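Local coordinates for ethanolamine utilization protein EutL (Clostridium perfringens E str. JGS1987, PDB 4TME) that forms part of the shell of the ethanolamine-utilization bacterial microcompartment and binds ethanolamine, which probably controls the opening of its pore, at residues C[42-45]-C[46-50]; C[75-78]-C[79-82]; C[177-180]-C[181-185]; C[201-204]-C[205-209]. All coordinates share one frame; numbering follows the deposited sequence. Where two conformers were deposited one is given.

Interaction 1 (C[42-45]-C[46-50]); sequences DCDD and VTYTA. With ETA (ethanolamine), chain K; ETA (ethanolamine), chain J.
Cys43 sits at the N-cap of helix 44-57, and its SG lies against Val46 CG2 at 3.5 Å. Its carbonyl O takes two bonds from Thr47: OG1 gives one of 2.8 Å to Cys43 O, and the backbone N gives the other from the opposite face of the carbonyl plane. Next, Asp44 O receives the N-H of Tyr48 and lies over one face of the Tyr48 ring, 3.2 Å above the plane and toward the rim. With chi1 at 57°, Asp44 CG stands between the backbone N and the carbonyl carbon. Asp44 OD1 takes a bond of 2.8 Å from N of the chain K ethanolamine, while Asp44 OD2 is hydrogen-bonded to Ser67 OG. Asp45 OD1 lies at the edge of the Tyr48 ring, in its plane. Asp45 OD1 also accepts a bond of 2.6 Å from N of the chain J ethanolamine and one from Tyr149 OH. Asp45 O is gripped by both N and OG1 of Thr49, again from opposite faces. Two consecutive carboxylates at the helix start thus each hold a different ligand amine. The helix turn is buried, with Tyr48 on strands 83-89 and 146-152, and Thr49 and Ala50 on helix 92-106.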
loop_
_atom_site.group_PDB
_atom_site.type_symbol
_atom_site.label_atom_id
_atom_site.label_comp_id
_atom_site.label_asym_id
_atom_site.label_seq_id
_atom_site.Cartn_x
_atom_site.Cartn_y
_atom_site.Cartn_z
ATOM N N ASP C 42 -2.647 -14.827 9.144
ATOM C CA ASP C 42 -3.660 -13.807 8.850
ATOM C C ASP C 42 -3.697 -12.663 9.877
ATOM O O ASP C 42 -4.627 -11.855 9.864
ATOM C CB ASP C 42 -5.034 -14.442 8.725
ATOM C CG ASP C 42 -5.564 -15.002 10.040
ATOM O OD1 ASP C 42 -4.915 -14.820 11.086
ATOM O OD2 ASP C 42 -6.643 -15.631 9.990
ATOM N N CYS C 43 -2.683 -12.590 10.741
ATOM C CA CYS C 43 -2.619 -11.510 11.740
ATOM C C CYS C 43 -1.177 -11.089 11.955
ATOM O O CYS C 43 -0.376 -11.850 12.498
ATOM C CB CYS C 43 -3.238 -11.941 13.065
ATOM S SG CYS C 43 -3.136 -10.626 14.322
ATOM N N ASP C 44 -0.828 -9.899 11.499
ATOM C CA ASP C 44 0.582 -9.516 11.516
ATOM C C ASP C 44 1.141 -9.260 12.927
ATOM O O ASP C 44 2.172 -9.824 13.284
ATOM C CB ASP C 44 0.842 -8.308 10.576
ATOM C CG ASP C 44 0.013 -7.062 10.891
ATOM O OD1 ASP C 44 -0.971 -7.125 11.648
ATOM O OD2 ASP C 44 0.371 -5.995 10.301
ATOM N N ASP C 45 0.483 -8.468 13.767
ATOM C CA ASP C 45 1.127 -8.109 15.035
ATOM C C ASP C 45 1.210 -9.299 16.002
ATOM O O ASP C 45 2.171 -9.387 16.793
ATOM C CB ASP C 45 0.403 -6.930 15.670
ATOM C CG ASP C 45 0.461 -5.713 14.788
ATOM O OD1 ASP C 45 1.593 -5.225 14.556
ATOM O OD2 ASP C 45 -0.621 -5.328 14.265
ATOM N N VAL C 46 0.245 -10.226 15.935
ATOM C CA VAL C 46 0.387 -11.487 16.701
ATOM C C VAL C 46 1.605 -12.242 16.192
ATOM O O VAL C 46 2.394 -12.773 16.986
ATOM C CB VAL C 46 -0.874 -12.370 16.621
ATOM C CG1 VAL C 46 -0.592 -13.819 17.133
ATOM C CG2 VAL C 46 -1.990 -11.726 17.445
ATOM N N THR C 47 1.784 -12.278 14.877
ATOM C CA THR C 47 2.928 -12.994 14.326
ATOM C C THR C 47 4.247 -12.338 14.708
ATOM O O THR C 47 5.201 -13.023 15.047
ATOM C CB THR C 47 2.797 -13.121 12.804
ATOM O OG1 THR C 47 1.615 -13.881 12.538
ATOM C CG2 THR C 47 3.995 -13.853 12.185
ATOM N N TYR C 48 4.308 -11.011 14.701
ATOM C CA TYR C 48 5.537 -10.325 15.109
ATOM C C TYR C 48 5.879 -10.632 16.576
ATOM O O TYR C 48 7.061 -10.802 16.943
ATOM C CB TYR C 48 5.387 -8.808 14.913
ATOM C CG TYR C 48 5.233 -8.399 13.458
ATOM C CD1 TYR C 48 5.940 -9.052 12.448
ATOM C CD2 TYR C 48 4.340 -7.408 13.097
ATOM C CE1 TYR C 48 5.775 -8.682 11.101
ATOM C CE2 TYR C 48 4.171 -7.025 11.768
ATOM C CZ TYR C 48 4.911 -7.664 10.776
ATOM O OH TYR C 48 4.775 -7.301 9.449
ATOM N N THR C 49 4.849 -10.699 17.420
ATOM C CA THR C 49 5.046 -11.020 18.825
ATOM C C THR C 49 5.537 -12.470 18.957
ATOM O O THR C 49 6.401 -12.779 19.803
ATOM C CB THR C 49 3.737 -10.819 19.643
ATOM O OG1 THR C 49 3.245 -9.492 19.422
ATOM C CG2 THR C 49 3.968 -10.994 21.139
ATOM N N ALA C 50 4.964 -13.354 18.138
ATOM C CA ALA C 50 5.357 -14.766 18.135
ATOM C C ALA C 50 6.795 -14.978 17.668
ATOM O O ALA C 50 7.514 -15.834 18.219
ATOM C CB ALA C 50 4.404 -15.557 17.277
HETATM C CA ETA K . -3.878 -5.737 12.374
HETATM N N ETA K . -3.367 -5.768 11.020
HETATM C C ETA K . -4.974 -6.775 12.562
HETATM O O ETA K . -4.553 -8.073 12.229
HETATM C CA ETA J . 2.324 -2.180 13.108
HETATM N N ETA J . 2.344 -3.546 12.661
HETATM C C ETA J . 0.881 -1.788 13.342
HETATM O O ETA J . 0.186 -1.724 12.109
#

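Interaction 2 (C[75-78]-C[79-82]); sequences ASTK and LAGE. With ETA (ethanolamine), chain K.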
loop_
_atom_site.group_PDB
_atom_site.type_symbol
_atom_site.label_atom_id
_atom_site.label_comp_id
_atom_site.label_asym_id
_atom_site.label_seq_id
_atom_site.Cartn_x
_atom_site.Cartn_y
_atom_site.Cartn_z
ATOM N N ALA C 75 -6.589 -10.283 1.019
ATOM C CA ALA C 75 -5.623 -11.129 0.339
ATOM C C ALA C 75 -6.247 -11.701 -0.925
ATOM O O ALA C 75 -7.446 -12.063 -0.949
ATOM C CB ALA C 75 -5.150 -12.263 1.246
ATOM N N SER C 76 -5.453 -11.784 -1.990
ATOM C CA SER C 76 -5.947 -12.314 -3.255
ATOM C C SER C 76 -5.527 -13.757 -3.498
ATOM O O SER C 76 -5.959 -14.356 -4.490
ATOM C CB SER C 76 -5.464 -11.456 -4.436
ATOM O OG SER C 76 -4.080 -11.611 -4.586
ATOM N N THR C 77 -4.688 -14.289 -2.613
ATOM C CA THR C 77 -4.266 -15.679 -2.690
ATOM C C THR C 77 -4.369 -16.314 -1.304
ATOM O O THR C 77 -4.398 -15.627 -0.290
ATOM C CB THR C 77 -2.819 -15.852 -3.220
ATOM O OG1 THR C 77 -1.889 -15.244 -2.324
ATOM C CG2 THR C 77 -2.654 -15.249 -4.650
ATOM N N LYS C 78 -4.362 -17.639 -1.293
ATOM C CA LYS C 78 -4.665 -18.414 -0.093
ATOM C C LYS C 78 -3.669 -18.293 1.048
ATOM O O LYS C 78 -4.067 -18.307 2.237
ATOM C CB LYS C 78 -4.791 -19.894 -0.506
ATOM C CG LYS C 78 -5.283 -20.853 0.585
ATOM C CD LYS C 78 -5.320 -22.281 0.008
ATOM C CE LYS C 78 -5.818 -23.314 1.022
ATOM N NZ LYS C 78 -7.257 -23.118 1.360
ATOM N N LEU C 79 -2.379 -18.186 0.741
ATOM C CA LEU C 79 -1.351 -18.239 1.778
ATOM C C LEU C 79 -0.690 -16.897 2.059
ATOM O O LEU C 79 0.186 -16.808 2.907
ATOM C CB LEU C 79 -0.266 -19.266 1.398
ATOM C CG LEU C 79 -0.779 -20.642 0.980
ATOM C CD1 LEU C 79 0.378 -21.515 0.567
ATOM C CD2 LEU C 79 -1.571 -21.305 2.115
ATOM N N ALA C 80 -1.105 -15.834 1.354
ATOM C CA ALA C 80 -0.479 -14.540 1.595
ATOM C C ALA C 80 -0.821 -13.937 2.960
ATOM O O ALA C 80 0.027 -13.291 3.582
ATOM C CB ALA C 80 -0.863 -13.551 0.488
ATOM N N GLY C 81 -2.053 -14.137 3.417
ATOM C CA GLY C 81 -2.483 -13.584 4.696
ATOM C C GLY C 81 -2.211 -12.089 4.752
ATOM O O GLY C 81 -2.475 -11.369 3.784
ATOM N N GLU C 82 -1.685 -11.623 5.874
ATOM C CA GLU C 82 -1.214 -10.257 5.958
ATOM C C GLU C 82 0.160 -10.101 6.573
ATOM O O GLU C 82 0.542 -9.007 6.981
ATOM C CB GLU C 82 -2.224 -9.400 6.726
ATOM C CG GLU C 82 -2.386 -9.761 8.181
ATOM C CD GLU C 82 -3.391 -8.872 8.920
ATOM O OE1 GLU C 82 -4.398 -8.439 8.300
ATOM O OE2 GLU C 82 -3.174 -8.624 10.142
HETATM C CA ETA K . -3.878 -5.737 12.374
HETATM N N ETA K . -3.367 -5.768 11.020
HETATM C C ETA K . -4.974 -6.775 12.562
HETATM O O ETA K . -4.553 -8.073 12.229
HETATM O O HOH W 1 -4.507 -15.449 2.420
HETATM O O HOH W 2 -0.946 -17.770 -1.566
#
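Water 1 joins three backbone groups of the loop. Water 1 donates to Thr77 O at 2.7 Å, donates weakly to Lys78 O, and accepts the N-H of Gly81. Residues 75-78 and 79-82 are thereby tied through solvent. Water 2 makes a second bridge: it accepts from Leu79 N at 2.7 Å and shares a hydrogen bond with Thr77 OG1. A chi1 of 63° sets this OG1 between the backbone N and carbonyl carbon of Thr77. From there Thr77 OG1 also meets the methyl of Ala80, with OG1 to CB at 3.4 Å. Lys78 and Leu79 touch through apolar parts, Lys78 CG lying 4.0 Å from Leu79 CD2. The methyl carbon CB of Ala75 comes up to Gly81 O at 3.8 Å. Gly81 has phi at 53°, a backbone angle that glycine adopts readily.

Beyond Gly81 the chain reaches Glu82, whose side chain, extended beyond CG, carries its carboxylate to the chain K ethanolamine. Glu82 OE2 accepts from both ends of the ligand, from the hydroxyl O at 2.6 Å and the amine N at 3.0 Å. The same OE2 accepts from the backbone N of Asp44, and OE1 accepts from Ala72 N. These protein bonds probably hold the carboxylate in position for the ligand. A second subunit packs on the loop, its Pro153 on Thr77 and its Glu156 on Leu79. The arrangement is a water-bridged loop between strands 61-67 and 83-89 of the BMC domain. It lies at a subunit interface and ends at a residue of the ethanolamine site.

Interaction 3 (C[177-180]-C[181-185]); sequences APPT and ETNFA. With ETA (ethanolamine), chain K; ETA (ethanolamine), chain J.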
loop_
_atom_site.group_PDB
_atom_site.type_symbol
_atom_site.label_atom_id
_atom_site.label_comp_id
_atom_site.label_asym_id
_atom_site.label_seq_id
_atom_site.Cartn_x
_atom_site.Cartn_y
_atom_site.Cartn_z
ATOM N N ALA C 177 3.083 4.825 12.278
ATOM C CA ALA C 177 2.273 5.948 11.797
ATOM C C ALA C 177 1.184 5.491 10.836
ATOM O O ALA C 177 1.448 4.685 9.939
ATOM C CB ALA C 177 3.162 6.986 11.126
ATOM N N PRO C 178 -0.035 6.051 10.972
ATOM C CA PRO C 178 -1.148 5.576 10.137
ATOM C C PRO C 178 -1.073 6.089 8.712
ATOM O O PRO C 178 -0.872 7.295 8.546
ATOM C CB PRO C 178 -2.383 6.145 10.831
ATOM C CG PRO C 178 -1.891 7.333 11.569
ATOM C CD PRO C 178 -0.504 6.943 12.042
ATOM N N PRO C 179 -1.244 5.229 7.705
ATOM C CA PRO C 179 -1.440 3.772 7.777
ATOM C C PRO C 179 -0.144 3.011 7.711
ATOM O O PRO C 179 0.774 3.390 6.971
ATOM C CB PRO C 179 -2.244 3.470 6.524
ATOM C CG PRO C 179 -1.649 4.392 5.519
ATOM C CD PRO C 179 -1.306 5.682 6.310
ATOM N N THR C 180 -0.087 1.905 8.448
ATOM C CA THR C 180 0.858 0.855 8.088
ATOM C C THR C 180 0.244 0.078 6.914
ATOM O O THR C 180 -0.848 0.440 6.458
ATOM C CB THR C 180 1.125 -0.044 9.273
ATOM O OG1 THR C 180 -0.115 -0.599 9.718
ATOM C CG2 THR C 180 1.740 0.794 10.371
ATOM N N GLU C 181 0.890 -0.995 6.442
ATOM C CA GLU C 181 0.397 -1.641 5.224
ATOM C C GLU C 181 -1.041 -2.121 5.369
ATOM O O GLU C 181 -1.817 -2.035 4.412
ATOM C CB GLU C 181 1.298 -2.824 4.817
ATOM C CG GLU C 181 2.658 -2.394 4.258
ATOM C CD GLU C 181 3.722 -2.112 5.316
ATOM O OE1 GLU C 181 3.441 -2.191 6.538
ATOM O OE2 GLU C 181 4.868 -1.816 4.911
ATOM N N THR C 182 -1.420 -2.575 6.570
ATOM C CA THR C 182 -2.755 -3.110 6.791
ATOM C C THR C 182 -3.767 -2.029 7.212
ATOM O O THR C 182 -4.889 -2.369 7.574
ATOM C CB THR C 182 -2.778 -4.220 7.870
ATOM O OG1 THR C 182 -2.398 -3.694 9.151
ATOM C CG2 THR C 182 -1.822 -5.375 7.484
ATOM N N ASN C 183 -3.351 -0.767 7.156
ATOM C CA ASN C 183 -4.195 0.380 7.533
ATOM C C ASN C 183 -4.545 0.406 9.019
ATOM O O ASN C 183 -5.657 0.766 9.416
ATOM C CB ASN C 183 -5.463 0.414 6.675
ATOM C CG ASN C 183 -5.136 0.595 5.206
ATOM O OD1 ASN C 183 -4.225 1.349 4.873
ATOM N ND2 ASN C 183 -5.801 -0.164 4.328
ATOM N N PHE C 184 -3.566 0.026 9.829
ATOM C CA PHE C 184 -3.613 0.187 11.279
ATOM C C PHE C 184 -2.525 1.178 11.723
ATOM O O PHE C 184 -1.839 1.810 10.902
ATOM C CB PHE C 184 -3.444 -1.182 11.966
ATOM C CG PHE C 184 -4.708 -2.000 11.998
ATOM C CD1 PHE C 184 -5.196 -2.625 10.850
ATOM C CD2 PHE C 184 -5.426 -2.144 13.174
ATOM C CE1 PHE C 184 -6.369 -3.389 10.904
ATOM C CE2 PHE C 184 -6.591 -2.902 13.229
ATOM C CZ PHE C 184 -7.068 -3.524 12.084
ATOM N N ALA C 185 -2.384 1.334 13.035
ATOM C CA ALA C 185 -1.426 2.266 13.605
ATOM C C ALA C 185 -1.228 1.894 15.055
ATOM O O ALA C 185 -1.926 1.016 15.571
ATOM C CB ALA C 185 -1.932 3.700 13.485
HETATM C CA ETA K . -3.878 -5.737 12.374
HETATM N N ETA K . -3.367 -5.768 11.020
HETATM C C ETA K . -4.974 -6.775 12.562
HETATM O O ETA K . -4.553 -8.073 12.229
HETATM C CA ETA J . 2.324 -2.180 13.108
HETATM N N ETA J . 2.344 -3.546 12.661
HETATM C C ETA J . 0.881 -1.788 13.342
HETATM O O ETA J . 0.186 -1.724 12.109
HETATM O O HOH W 3 0.315 -3.094 8.965
#
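A type I beta turn from Thr180 to Asn183 brings Thr180 and Phe184 together beside both bound ethanolamines. Asn183 N closes the turn on Thr180 O at 2.9 Å, approaching from above the carbonyl plane. Thr180 N makes a nearly straight bond of 3.0 Å to Phe184 O, with an angle of 173° at the hydrogen. Thr180 OG1 bonds the hydroxyl O of the chain J ethanolamine at 2.7 Å. It also shares water 3, which accepts from Thr182 N. With chi1 at 64°, Thr182 OG1 lies between its own backbone N and carbonyl carbon and accepts a bond of 3.0 Å from N of the chain K ethanolamine. The Phe184 ring lies flat under this ligand, whose CA stands over the ring centre, 3.6 Å above the plane. Before the turn, a cis peptide precedes Pro179. Pro179 CB meets Asn183 OD1 at 3.3 Å, and that oxygen accepts from Tyr69 N of the third subunit. Pro178 CB touches Ala185 CB at 3.6 Å. The loop connects strands 171-176 and 185-191. Pro178 and Ala185 rest on helix 154-167, while Glu181 and Thr182 touch strand 61-67, with a Glu181 salt bridge to Arg66.

Interaction 4 (C[201-204]-C[205-209]); sequences DAFA and EAVQS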
loop_
_atom_site.group_PDB
_atom_site.type_symbol
_atom_site.label_atom_id
_atom_site.label_comp_id
_atom_site.label_asym_id
_atom_site.label_seq_id
_atom_site.Cartn_x
_atom_site.Cartn_y
_atom_site.Cartn_z
ATOM N N ASP C 201 -4.186 -1.345 29.428
ATOM C CA ASP C 201 -5.562 -1.237 29.913
ATOM C C ASP C 201 -6.175 0.078 29.433
ATOM O O ASP C 201 -7.319 0.116 28.975
ATOM C CB ASP C 201 -5.630 -1.306 31.444
ATOM C CG ASP C 201 -5.295 -2.692 32.001
ATOM O OD1 ASP C 201 -5.248 -3.690 31.236
ATOM O OD2 ASP C 201 -5.090 -2.764 33.231
ATOM N N ALA C 202 -5.402 1.154 29.547
ATOM C CA ALA C 202 -5.865 2.481 29.135
ATOM C C ALA C 202 -6.086 2.558 27.627
ATOM O O ALA C 202 -7.059 3.183 27.166
ATOM C CB ALA C 202 -4.881 3.536 29.565
ATOM N N PHE C 203 -5.182 1.948 26.856
ATOM C CA PHE C 203 -5.301 1.909 25.397
ATOM C C PHE C 203 -6.594 1.181 25.023
ATOM O O PHE C 203 -7.388 1.677 24.225
ATOM C CB PHE C 203 -4.062 1.223 24.774
ATOM C CG PHE C 203 -4.033 1.236 23.258
ATOM C CD1 PHE C 203 -3.542 2.338 22.578
ATOM C CD2 PHE C 203 -4.467 0.149 22.525
ATOM C CE1 PHE C 203 -3.515 2.366 21.190
ATOM C CE2 PHE C 203 -4.426 0.171 21.133
ATOM C CZ PHE C 203 -3.954 1.276 20.475
ATOM N N ALA C 204 -6.809 0.001 25.607
ATOM C CA ALA C 204 -8.008 -0.768 25.302
ATOM C C ALA C 204 -9.283 0.031 25.618
ATOM O O ALA C 204 -10.227 0.063 24.821
ATOM C CB ALA C 204 -8.016 -2.080 26.075
ATOM N N GLU C 205 -9.306 0.666 26.778
ATOM C CA GLU C 205 -10.474 1.424 27.218
ATOM C C GLU C 205 -10.742 2.571 26.251
ATOM O O GLU C 205 -11.902 2.843 25.890
ATOM C CB GLU C 205 -10.269 1.966 28.634
ATOM C CG GLU C 205 -11.503 2.677 29.181
ATOM C CD GLU C 205 -11.267 3.299 30.540
ATOM O OE1 GLU C 205 -10.242 2.972 31.177
ATOM O OE2 GLU C 205 -12.108 4.119 30.966
ATOM N N ALA C 206 -9.676 3.229 25.798
ATOM C CA ALA C 206 -9.840 4.366 24.892
ATOM C C ALA C 206 -10.334 3.926 23.502
ATOM O O ALA C 206 -11.181 4.592 22.900
ATOM C CB ALA C 206 -8.536 5.134 24.767
ATOM N N VAL C 207 -9.827 2.810 22.985
ATOM C CA VAL C 207 -10.312 2.309 21.705
ATOM C C VAL C 207 -11.795 1.953 21.821
ATOM O O VAL C 207 -12.597 2.296 20.942
ATOM C CB VAL C 207 -9.511 1.080 21.204
ATOM C CG1 VAL C 207 -10.134 0.555 19.919
ATOM C CG2 VAL C 207 -8.040 1.452 20.937
ATOM N N GLN C 208 -12.183 1.326 22.927
ATOM C CA GLN C 208 -13.579 0.927 23.089
ATOM C C GLN C 208 -14.453 2.176 23.162
ATOM O O GLN C 208 -15.584 2.189 22.667
ATOM C CB GLN C 208 -13.768 0.044 24.334
ATOM C CG GLN C 208 -13.139 -1.332 24.099
ATOM C CD GLN C 208 -13.536 -2.394 25.097
ATOM O OE1 GLN C 208 -14.333 -2.155 26.014
ATOM N NE2 GLN C 208 -12.994 -3.606 24.902
ATOM N N SER C 209 -13.912 3.224 23.769
ATOM C CA SER C 209 -14.648 4.473 23.910
ATOM C C SER C 209 -14.960 5.068 22.544
ATOM O O SER C 209 -16.082 5.523 22.308
ATOM C CB SER C 209 -13.870 5.483 24.747
ATOM O OG SER C 209 -14.588 6.707 24.806
#
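Val207 packs against Phe203 one turn back along helix 193-212. From Val207 CB, 3.7 Å from Phe203 O, the side chain branches in two. CG1 is anti to the backbone N, with chi1 at 176°. This places CG2 beside the backbone N and turns it toward Phe203. Val207 CG2 lies 3.4 Å from Phe203 O and 3.8 Å from Phe203 CE2. Val207 CG2 sits over one face of the Phe203 ring, offset toward the rim, in a CH-pi contact 4.2 Å from the ring centroid and 23° off the normal. The two side chains meet at a slant. Phe203 CG is itself anti to its backbone N, and the ring reaches Leu150 and Ala152 of strand 146-152.

The backbone under the pair is regular. Val207 N donates to Phe203 O at 3.0 Å, and the N-H groups of Glu205, Ala206 and Gln208 likewise bond the carbonyls four residues before them. The aliphatic part of Gln208 follows the helix, with CG 3.3 Å from Ala204 O. Its NE2 goes on to bond Asn3. Asp201 forms a salt bridge with Lys197 of the same helix. On the buried face, Phe203, Ala206 and Val207 all touch Ala160 of helix 154-167. This is the i to i+4 pairing of an alpha-helix, here in a BMC domain where the helix packs on the sheet and on a second helix.

Overall arrangement
Along the chain the four interactions come in series. Interactions 1 and 2 lie in the first BMC domain, and interactions 3 and 4 in the second. Interactions 1 and 4 lie on helices 44-57 and 193-212. Interactions 2 and 3 lie in loops joining neighbouring strands of the two antiparallel sheets, 61-67 to 83-89 and 171-176 to 185-191; both face other subunits. Interactions 1, 2 and 3 touch, their centres about 14 to 18 Å apart, and share the chain K ethanolamine. The ligands therefore lie where the two domains meet, consistent with substrate binding acting on the pore. Interaction 4 stands apart, its centre about 30 Å from that of interaction 2.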